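Acyl-CoA dehydrogenase (Bacillus anthracis, PDB 3OWA) probably catalyses the alpha,beta-dehydrogenation of acyl-CoA thioesters, using bound flavin-adenine dinucleotide as the electron acceptor. Local coordinates at residues 59-64 / 230-234; 113-118 / 188-192; 218-224 / 236-242. All blocks are in the same frame, centred on the assembly; numbering follows the deposited sequence.

In the fold
The three contacts lie on one side of the chain's centre, in and beside the beta domain of the acyl-CoA dehydrogenase fold. Interactions 1 and 2 join the helical N-terminal domain to the middle domain, with centres about 10 Å apart. Interaction 3 lies within the middle domain, about 19 Å from interaction 1 and about 15 Å from interaction 2. Along the chain, interaction 2 is nested within the loop closed by interaction 1, and interaction 3 alternates with interaction 1. S234 ties them together: its backbone pairs with N189, and its OG meets A191 N and E224 OE2. The flavin-binding end of strand 177-188 is thus linked to the domain boundary.

Interaction 1 (59-64 / 230-234); sequences LEQHEF and IKCSS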
# COMPACT_ATOMS: atom_id res chain seq x y z
N LEU A 59 -12.72 -23.54 -1.05
CA LEU A 59 -12.21 -23.15 0.27
C LEU A 59 -12.57 -21.72 0.58
O LEU A 59 -12.97 -21.43 1.72
CB LEU A 59 -10.69 -23.33 0.35
CG LEU A 59 -10.17 -24.72 -0.04
CD1 LEU A 59 -8.66 -24.89 0.16
CD2 LEU A 59 -10.91 -25.73 0.83
N GLU A 60 -12.43 -20.80 -0.40
CA GLU A 60 -12.69 -19.36 -0.10
C GLU A 60 -14.13 -19.18 0.23
O GLU A 60 -14.52 -18.15 0.83
CB GLU A 60 -12.30 -18.43 -1.27
CG GLU A 60 -10.78 -18.44 -1.59
CD GLU A 60 -9.97 -17.48 -0.70
OE1 GLU A 60 -10.16 -16.24 -0.87
OE2 GLU A 60 -9.13 -17.96 0.14
N GLN A 61 -14.96 -20.15 -0.15
CA GLN A 61 -16.40 -20.08 0.20
C GLN A 61 -16.67 -20.83 1.49
O GLN A 61 -17.83 -21.07 1.83
CB GLN A 61 -17.32 -20.58 -0.97
CG GLN A 61 -17.34 -19.58 -2.15
CD GLN A 61 -17.63 -20.23 -3.50
OE1 GLN A 61 -18.35 -21.23 -3.59
NE2 GLN A 61 -17.06 -19.66 -4.55
N HIS A 62 -15.62 -21.12 2.26
CA HIS A 62 -15.76 -21.74 3.60
C HIS A 62 -16.30 -23.15 3.52
O HIS A 62 -17.03 -23.59 4.41
CB HIS A 62 -16.66 -20.89 4.53
CG HIS A 62 -16.03 -19.59 4.91
ND1 HIS A 62 -16.61 -18.71 5.80
CD2 HIS A 62 -14.86 -19.02 4.52
CE1 HIS A 62 -15.84 -17.65 5.93
NE2 HIS A 62 -14.77 -17.81 5.18
N GLU A 63 -15.91 -23.86 2.48
CA GLU A 63 -16.22 -25.26 2.46
C GLU A 63 -15.13 -26.00 3.22
O GLU A 63 -14.25 -26.62 2.62
CB GLU A 63 -16.36 -25.77 1.03
CG GLU A 63 -17.56 -25.17 0.34
CD GLU A 63 -17.96 -25.91 -0.94
OE1 GLU A 63 -17.52 -27.07 -1.18
OE2 GLU A 63 -18.73 -25.29 -1.71
N PHE A 64 -15.22 -25.99 4.55
CA PHE A 64 -14.09 -26.42 5.40
C PHE A 64 -13.85 -27.95 5.42
O PHE A 64 -12.74 -28.41 5.70
CB PHE A 64 -14.25 -25.83 6.82
CG PHE A 64 -14.11 -24.33 6.89
CD1 PHE A 64 -13.02 -23.71 6.37
CD2 PHE A 64 -15.08 -23.55 7.54
CE1 PHE A 64 -12.86 -22.35 6.40
CE2 PHE A 64 -14.92 -22.15 7.61
CZ PHE A 64 -13.82 -21.55 7.05
N ILE A 230 -7.58 -13.64 2.96
CA ILE A 230 -7.42 -15.02 3.48
C ILE A 230 -8.77 -15.63 3.87
O ILE A 230 -8.96 -16.25 4.92
CB ILE A 230 -6.35 -15.16 4.61
CG1 ILE A 230 -6.67 -14.34 5.87
CG2 ILE A 230 -4.95 -14.83 4.04
CD1 ILE A 230 -5.76 -14.67 7.12
N LYS A 231 -9.73 -15.45 3.00
CA LYS A 231 -11.10 -15.89 3.28
C LYS A 231 -11.25 -17.38 3.49
O LYS A 231 -12.13 -17.81 4.20
CB LYS A 231 -12.00 -15.46 2.13
CG LYS A 231 -12.22 -13.92 2.11
CD LYS A 231 -13.12 -13.55 0.92
CE LYS A 231 -13.52 -12.09 1.00
NZ LYS A 231 -14.64 -11.81 0.01
N CYS A 232 -10.37 -18.20 2.91
CA CYS A 232 -10.50 -19.60 3.16
C CYS A 232 -9.87 -20.05 4.49
O CYS A 232 -10.03 -21.21 4.85
CB CYS A 232 -9.86 -20.37 2.01
SG CYS A 232 -8.16 -20.11 1.94
N SER A 233 -9.22 -19.17 5.26
CA SER A 233 -8.80 -19.54 6.60
C SER A 233 -9.98 -19.40 7.59
O SER A 233 -10.60 -18.31 7.71
CB SER A 233 -7.64 -18.61 7.02
OG SER A 233 -7.20 -18.91 8.36
N SER A 234 -10.25 -20.43 8.40
CA SER A 234 -11.32 -20.34 9.39
C SER A 234 -10.91 -19.40 10.52
O SER A 234 -9.76 -19.48 10.98
CB SER A 234 -11.58 -21.74 9.99
OG SER A 234 -12.39 -21.54 11.20
O HOH W 1 -9.15 -14.23 0.22
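Two type I turns, L59 to H62 and I230 to S233, meet with the CA atoms of E60 and C232 3.9 Å apart. The first turn belongs to a Schellman motif that ends helix 56-59, with H62 at positive phi as its C-prime residue. The contact joins the helical N-terminal domain to a loop of the beta domain. L59 and C232 pack tightly, CB to CB at 3.5 Å. E60 bends at chi2 (-84°), which brings its carboxylate back to the other turn. Its OE2 appears to accept a hydrogen bond from C232 N at 3.0 Å, but the position of this oxygen is less certain. Its OE1 takes a hydrogen bond from a water, which in turn accepts one from K231 N. The carboxylate thus faces the two central residues of the turn, with the water link surer than the direct bond. K231 places its CB beside OE1, while its chain extends away from the contact. H62 points its ring edge at K231 O, and NE2 gives this oxygen a weak, bent hydrogen bond of 2.8 Å. The F64 ring lies between two groups. H62 CA sits over the centre of one face, and S234 CB covers the opposite face toward the rim. S234 OG itself is held by E224. At the F64 edge, in the ring plane, CE1 meets C232 O at 3.4 Å.

Interaction 2 (113-118 / 188-192); sequences ITHGAH and TNSAF. With FAD (flavin-adenine dinucleotide), chain E.
T188 touches helix 110-122 through its methyl group, with CG2 3.6 Å from A117 CB. The same methyl also meets CG2 of I113. Chi1 of -62° sets CG2 opposite the backbone N and directs OG1 to the flavin. T188 N donates a nearly straight hydrogen bond to FAD O4 at 2.9 Å. T188 OG1 lies 3.1 Å from FAD N5, though the acceptor of its proton is not settled. This residue belongs to the FAD pocket, so one side chain meets both the helix and the isoalloxazine ring.

N189 follows with positive phi and points its amide at the helix. ND2 donates to T114 O at 3.1 Å, with an angle of 170° at the hydrogen. The acceptor lies in the amide plane, and the donor lies in the carbonyl plane on a lone pair. T114 O also accepts the helical bond from H118 N, so two donors grip it. A149 O is a second acceptor for ND2. OD1 rests 3.5 Å from T114 CG2. It also accepts a hydrogen bond from a water that is paired with T114 OG1.

The chain then turns back, and F192 N bonds to N189 O. F192 brings CZ to T114 CG2 at 3.8 Å, while L71 and V68 of helix 64-76 also touch this side chain. The buried amide of N189 thus has partners for both its donor and acceptor ends. This fixes its flip and ties the helix of the N-terminal domain to the middle-domain loop directly after T188, which binds the flavin.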
# COMPACT_ATOMS: atom_id res chain seq x y z
N ILE A 113 -2.12 -20.19 5.59
CA ILE A 113 -2.35 -19.73 6.95
C ILE A 113 -2.89 -20.85 7.77
O ILE A 113 -2.40 -21.08 8.90
CB ILE A 113 -3.35 -18.51 6.96
CG1 ILE A 113 -2.78 -17.35 6.11
CG2 ILE A 113 -3.69 -18.09 8.41
CD1 ILE A 113 -1.36 -16.96 6.40
N THR A 114 -3.84 -21.60 7.21
CA THR A 114 -4.38 -22.80 7.85
C THR A 114 -3.28 -23.77 8.20
O THR A 114 -3.15 -24.27 9.33
CB THR A 114 -5.38 -23.49 6.87
OG1 THR A 114 -6.50 -22.61 6.66
CG2 THR A 114 -5.89 -24.86 7.38
N HIS A 115 -2.46 -24.09 7.20
CA HIS A 115 -1.39 -25.03 7.41
C HIS A 115 -0.38 -24.50 8.46
O HIS A 115 0.01 -25.22 9.39
CB HIS A 115 -0.70 -25.28 6.08
CG HIS A 115 0.57 -26.06 6.20
ND1 HIS A 115 1.80 -25.45 6.30
CD2 HIS A 115 0.81 -27.39 6.19
CE1 HIS A 115 2.74 -26.38 6.38
NE2 HIS A 115 2.16 -27.56 6.34
N GLY A 116 0.05 -23.25 8.29
CA GLY A 116 1.04 -22.61 9.20
C GLY A 116 0.59 -22.56 10.64
O GLY A 116 1.41 -22.72 11.55
N ALA A 117 -0.70 -22.26 10.88
CA ALA A 117 -1.24 -22.24 12.24
C ALA A 117 -1.25 -23.68 12.81
O ALA A 117 -1.05 -23.88 14.00
CB ALA A 117 -2.65 -21.68 12.27
N HIS A 118 -1.50 -24.67 11.96
CA HIS A 118 -1.43 -26.01 12.48
C HIS A 118 0.00 -26.44 12.84
O HIS A 118 0.22 -26.93 13.93
CB HIS A 118 -2.07 -27.05 11.55
CG HIS A 118 -1.81 -28.46 11.99
ND1 HIS A 118 -2.51 -29.06 13.01
CD2 HIS A 118 -0.87 -29.36 11.59
CE1 HIS A 118 -2.05 -30.29 13.19
NE2 HIS A 118 -1.06 -30.50 12.33
N THR A 188 -7.42 -18.77 14.32
CA THR A 188 -7.32 -19.46 13.05
C THR A 188 -7.54 -20.95 13.25
O THR A 188 -7.01 -21.52 14.22
CB THR A 188 -5.90 -19.20 12.49
OG1 THR A 188 -5.75 -17.80 12.28
CG2 THR A 188 -5.64 -19.98 11.18
N ASN A 189 -8.25 -21.61 12.30
CA ASN A 189 -8.51 -23.05 12.34
C ASN A 189 -9.66 -23.45 13.27
O ASN A 189 -9.98 -24.64 13.39
CB ASN A 189 -7.25 -23.86 12.71
CG ASN A 189 -6.25 -23.90 11.56
OD1 ASN A 189 -6.55 -23.40 10.48
ND2 ASN A 189 -5.03 -24.42 11.79
N SER A 190 -10.33 -22.48 13.88
CA SER A 190 -11.38 -22.78 14.87
C SER A 190 -12.50 -23.66 14.41
O SER A 190 -13.10 -24.37 15.24
CB SER A 190 -12.03 -21.50 15.41
OG SER A 190 -11.12 -20.83 16.22
N ALA A 191 -12.87 -23.61 13.14
CA ALA A 191 -13.97 -24.45 12.63
C ALA A 191 -13.68 -25.94 12.70
O ALA A 191 -14.61 -26.76 12.73
CB ALA A 191 -14.33 -24.06 11.15
N PHE A 192 -12.41 -26.32 12.62
CA PHE A 192 -12.11 -27.72 12.58
C PHE A 192 -10.94 -28.13 13.49
O PHE A 192 -10.51 -29.30 13.42
CB PHE A 192 -11.82 -28.14 11.12
CG PHE A 192 -10.89 -27.16 10.38
CD1 PHE A 192 -9.52 -27.18 10.61
CD2 PHE A 192 -11.41 -26.20 9.53
CE1 PHE A 192 -8.68 -26.25 9.97
CE2 PHE A 192 -10.57 -25.28 8.87
CZ PHE A 192 -9.21 -25.31 9.11
PA FAD E . -4.07 -3.52 18.71
O1A FAD E . -5.32 -2.93 19.30
O2A FAD E . -3.17 -4.24 19.65
O5B FAD E . -3.24 -2.41 17.93
C5B FAD E . -3.84 -1.35 17.23
C4B FAD E . -2.78 -0.38 16.72
O4B FAD E . -2.06 0.21 17.81
C3B FAD E . -1.76 -1.10 15.84
O3B FAD E . -1.28 -0.26 14.80
C2B FAD E . -0.63 -1.32 16.81
O2B FAD E . 0.60 -1.44 16.17
C1B FAD E . -0.69 -0.06 17.63
N9A FAD E . -0.04 -0.26 18.94
C8A FAD E . -0.38 -1.16 19.91
N7A FAD E . 0.45 -1.03 20.95
C5A FAD E . 1.30 -0.02 20.68
C6A FAD E . 2.37 0.56 21.42
N6A FAD E . 2.63 0.19 22.67
N1A FAD E . 3.07 1.59 20.84
C2A FAD E . 2.74 2.05 19.57
N3A FAD E . 1.67 1.50 18.86
C4A FAD E . 0.98 0.47 19.40
N1 FAD E . -4.21 -14.41 17.52
C2 FAD E . -3.97 -15.65 18.04
O2 FAD E . -3.50 -15.77 19.16
N3 FAD E . -4.24 -16.81 17.34
C4 FAD E . -4.78 -16.77 16.10
O4 FAD E . -4.99 -17.84 15.51
C4X FAD E . -5.03 -15.51 15.54
N5 FAD E . -5.61 -15.43 14.29
C5X FAD E . -5.92 -14.20 13.74
C6 FAD E . -6.52 -14.16 12.48
C7 FAD E . -6.86 -12.93 11.93
C7M FAD E . -7.52 -12.88 10.57
C8 FAD E . -6.60 -11.76 12.67
C8M FAD E . -6.91 -10.38 12.18
C9 FAD E . -5.96 -11.80 13.91
C9A FAD E . -5.63 -13.01 14.47
N10 FAD E . -4.99 -13.07 15.70
C10 FAD E . -4.74 -14.31 16.25
C1' FAD E . -4.75 -11.81 16.52
C2' FAD E . -3.75 -10.83 15.89
O2' FAD E . -2.47 -11.34 15.58
C3' FAD E . -3.91 -9.29 16.53
O3' FAD E . -4.72 -8.67 15.59
C4' FAD E . -2.78 -8.63 16.71
O4' FAD E . -1.98 -9.44 17.58
C5' FAD E . -2.80 -7.15 17.09
O5' FAD E . -3.88 -6.95 17.97
P FAD E . -5.08 -5.96 17.70
O1P FAD E . -5.67 -6.38 16.37
O2P FAD E . -6.04 -6.01 18.85
O3P FAD E . -4.44 -4.51 17.48
O HOH W 2 -7.71 -21.85 8.74

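Interaction 3 (218-224 / 236-242); sequences GVSTSPE and RTLILED
R236 reaches across to segment 218-224 and is held there by two hydrogen bonds. Its chain is extended from CG to NE, which carries the guanidinium to T221 and E224. NE donates to E224 OE2 at 2.9 Å in a salt bridge. OE2 lies close to the guanidinium plane, at its edge, while the carboxylate plane is turned 72° from it. NE comes to OE2 from above the carboxylate plane. NH1 donates to T221 OG1, also at 2.9 Å, and this partner lies in the guanidinium plane. The two bonds fix the rotation of the guanidinium.

Next to it, S222 OG accepts a hydrogen bond from T237 N at 2.9 Å and donates one to P223 O. S222 N returns a bond to T237 O. A serine hydroxyl thus takes the acceptor place that S222 O would have in a regular pair with T237.

Beyond this, the two strands form an antiparallel pair. S220 and I239 are a hydrogen-bonded pair, with I239 N to S220 O at 2.7 Å and S220 N to I239 O at 3.0 Å. V219 with L240 and T221 with L238 are non-hydrogen-bonded pairs. V219 CG1 packs on L238 CD1 at 3.7 Å, and its CG2 lies beside L240 CD2. On the other face, S220 OG rests on I239 CB. G218 O takes a nearly straight bond from E241 N at 2.9 Å.

E224 is positioned from the next shell by S234 OG and T235 N. Strand 235-240 also pairs with strand 177-188, and L238 and L240 pack on strand 195-202. Strand 219-221 continues the middle-domain sheet along the other side of strand 235-240.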
# COMPACT_ATOMS: atom_id res chain seq x y z
N GLY A 218 -17.83 -27.31 27.96
CA GLY A 218 -17.87 -25.85 28.11
C GLY A 218 -17.10 -25.13 27.00
O GLY A 218 -16.82 -23.95 27.13
N VAL A 219 -16.69 -25.85 25.96
CA VAL A 219 -15.94 -25.25 24.84
C VAL A 219 -16.83 -25.09 23.61
O VAL A 219 -17.49 -26.06 23.18
CB VAL A 219 -14.71 -26.10 24.44
CG1 VAL A 219 -13.93 -25.43 23.30
CG2 VAL A 219 -13.76 -26.26 25.64
N SER A 220 -16.85 -23.89 23.02
CA SER A 220 -17.60 -23.66 21.76
C SER A 220 -16.98 -22.56 20.96
O SER A 220 -15.96 -21.95 21.37
CB SER A 220 -19.11 -23.33 22.03
OG SER A 220 -19.21 -22.19 22.82
N THR A 221 -17.59 -22.26 19.81
CA THR A 221 -17.08 -21.19 18.94
C THR A 221 -18.20 -20.29 18.43
O THR A 221 -19.41 -20.67 18.44
CB THR A 221 -16.27 -21.71 17.69
OG1 THR A 221 -17.14 -22.51 16.87
CG2 THR A 221 -15.04 -22.52 18.08
N SER A 222 -17.82 -19.07 18.06
CA SER A 222 -18.77 -18.12 17.42
C SER A 222 -18.87 -18.47 15.94
O SER A 222 -18.14 -19.31 15.44
CB SER A 222 -18.19 -16.71 17.55
OG SER A 222 -17.08 -16.59 16.66
N PRO A 223 -19.77 -17.79 15.22
CA PRO A 223 -19.76 -17.86 13.78
C PRO A 223 -18.42 -17.37 13.17
O PRO A 223 -17.66 -16.63 13.82
CB PRO A 223 -20.89 -16.88 13.39
CG PRO A 223 -21.82 -16.87 14.61
CD PRO A 223 -20.85 -16.91 15.74
N GLU A 224 -18.12 -17.80 11.94
CA GLU A 224 -16.98 -17.26 11.17
C GLU A 224 -16.96 -15.74 11.09
O GLU A 224 -18.00 -15.12 10.95
CB GLU A 224 -16.98 -17.79 9.77
CG GLU A 224 -16.61 -19.26 9.71
CD GLU A 224 -15.12 -19.55 10.03
OE1 GLU A 224 -14.29 -18.71 9.64
OE2 GLU A 224 -14.77 -20.63 10.62
N ARG A 236 -12.60 -17.72 14.11
CA ARG A 236 -13.75 -17.57 15.00
C ARG A 236 -13.31 -17.21 16.38
O ARG A 236 -12.15 -17.32 16.71
CB ARG A 236 -14.54 -18.90 15.14
CG ARG A 236 -14.99 -19.57 13.83
CD ARG A 236 -15.80 -20.80 14.14
NE ARG A 236 -16.29 -21.42 12.90
CZ ARG A 236 -17.16 -22.40 12.88
NH1 ARG A 236 -17.71 -22.86 14.02
NH2 ARG A 236 -17.53 -22.91 11.70
N THR A 237 -14.26 -16.85 17.23
CA THR A 237 -13.93 -16.64 18.62
C THR A 237 -14.08 -18.00 19.32
O THR A 237 -15.05 -18.72 19.06
CB THR A 237 -14.94 -15.59 19.22
OG1 THR A 237 -14.60 -14.32 18.67
CG2 THR A 237 -14.87 -15.52 20.76
N LEU A 238 -13.14 -18.35 20.19
CA LEU A 238 -13.26 -19.53 21.05
C LEU A 238 -13.94 -19.15 22.35
O LEU A 238 -13.45 -18.27 23.08
CB LEU A 238 -11.88 -20.08 21.34
CG LEU A 238 -11.82 -21.35 22.21
CD1 LEU A 238 -12.46 -22.56 21.52
CD2 LEU A 238 -10.32 -21.63 22.49
N ILE A 239 -15.06 -19.79 22.66
CA ILE A 239 -15.86 -19.37 23.85
C ILE A 239 -15.67 -20.42 24.96
O ILE A 239 -15.90 -21.63 24.74
CB ILE A 239 -17.34 -19.26 23.46
CG1 ILE A 239 -17.53 -18.34 22.21
CG2 ILE A 239 -18.23 -18.89 24.68
CD1 ILE A 239 -18.98 -18.40 21.63
N LEU A 240 -15.20 -19.97 26.12
CA LEU A 240 -14.93 -20.85 27.24
C LEU A 240 -15.91 -20.52 28.38
O LEU A 240 -15.78 -19.48 29.04
CB LEU A 240 -13.46 -20.68 27.70
CG LEU A 240 -12.47 -20.90 26.55
CD1 LEU A 240 -11.09 -20.37 26.85
CD2 LEU A 240 -12.46 -22.39 26.05
N GLU A 241 -16.84 -21.42 28.62
CA GLU A 241 -17.89 -21.23 29.65
C GLU A 241 -17.80 -22.41 30.62
O GLU A 241 -18.31 -23.53 30.35
CB GLU A 241 -19.27 -21.08 28.97
CG GLU A 241 -19.41 -19.76 28.14
CD GLU A 241 -20.68 -19.72 27.20
OE1 GLU A 241 -21.10 -18.59 26.81
OE2 GLU A 241 -21.23 -20.80 26.83
N ASP A 242 -17.07 -22.19 31.71
CA ASP A 242 -16.68 -23.28 32.61
C ASP A 242 -16.09 -24.46 31.80
O ASP A 242 -16.48 -25.62 32.01
CB ASP A 242 -17.88 -23.73 33.44
CG ASP A 242 -18.28 -22.73 34.52
OD1 ASP A 242 -19.44 -22.81 34.96
OD2 ASP A 242 -17.46 -21.88 34.95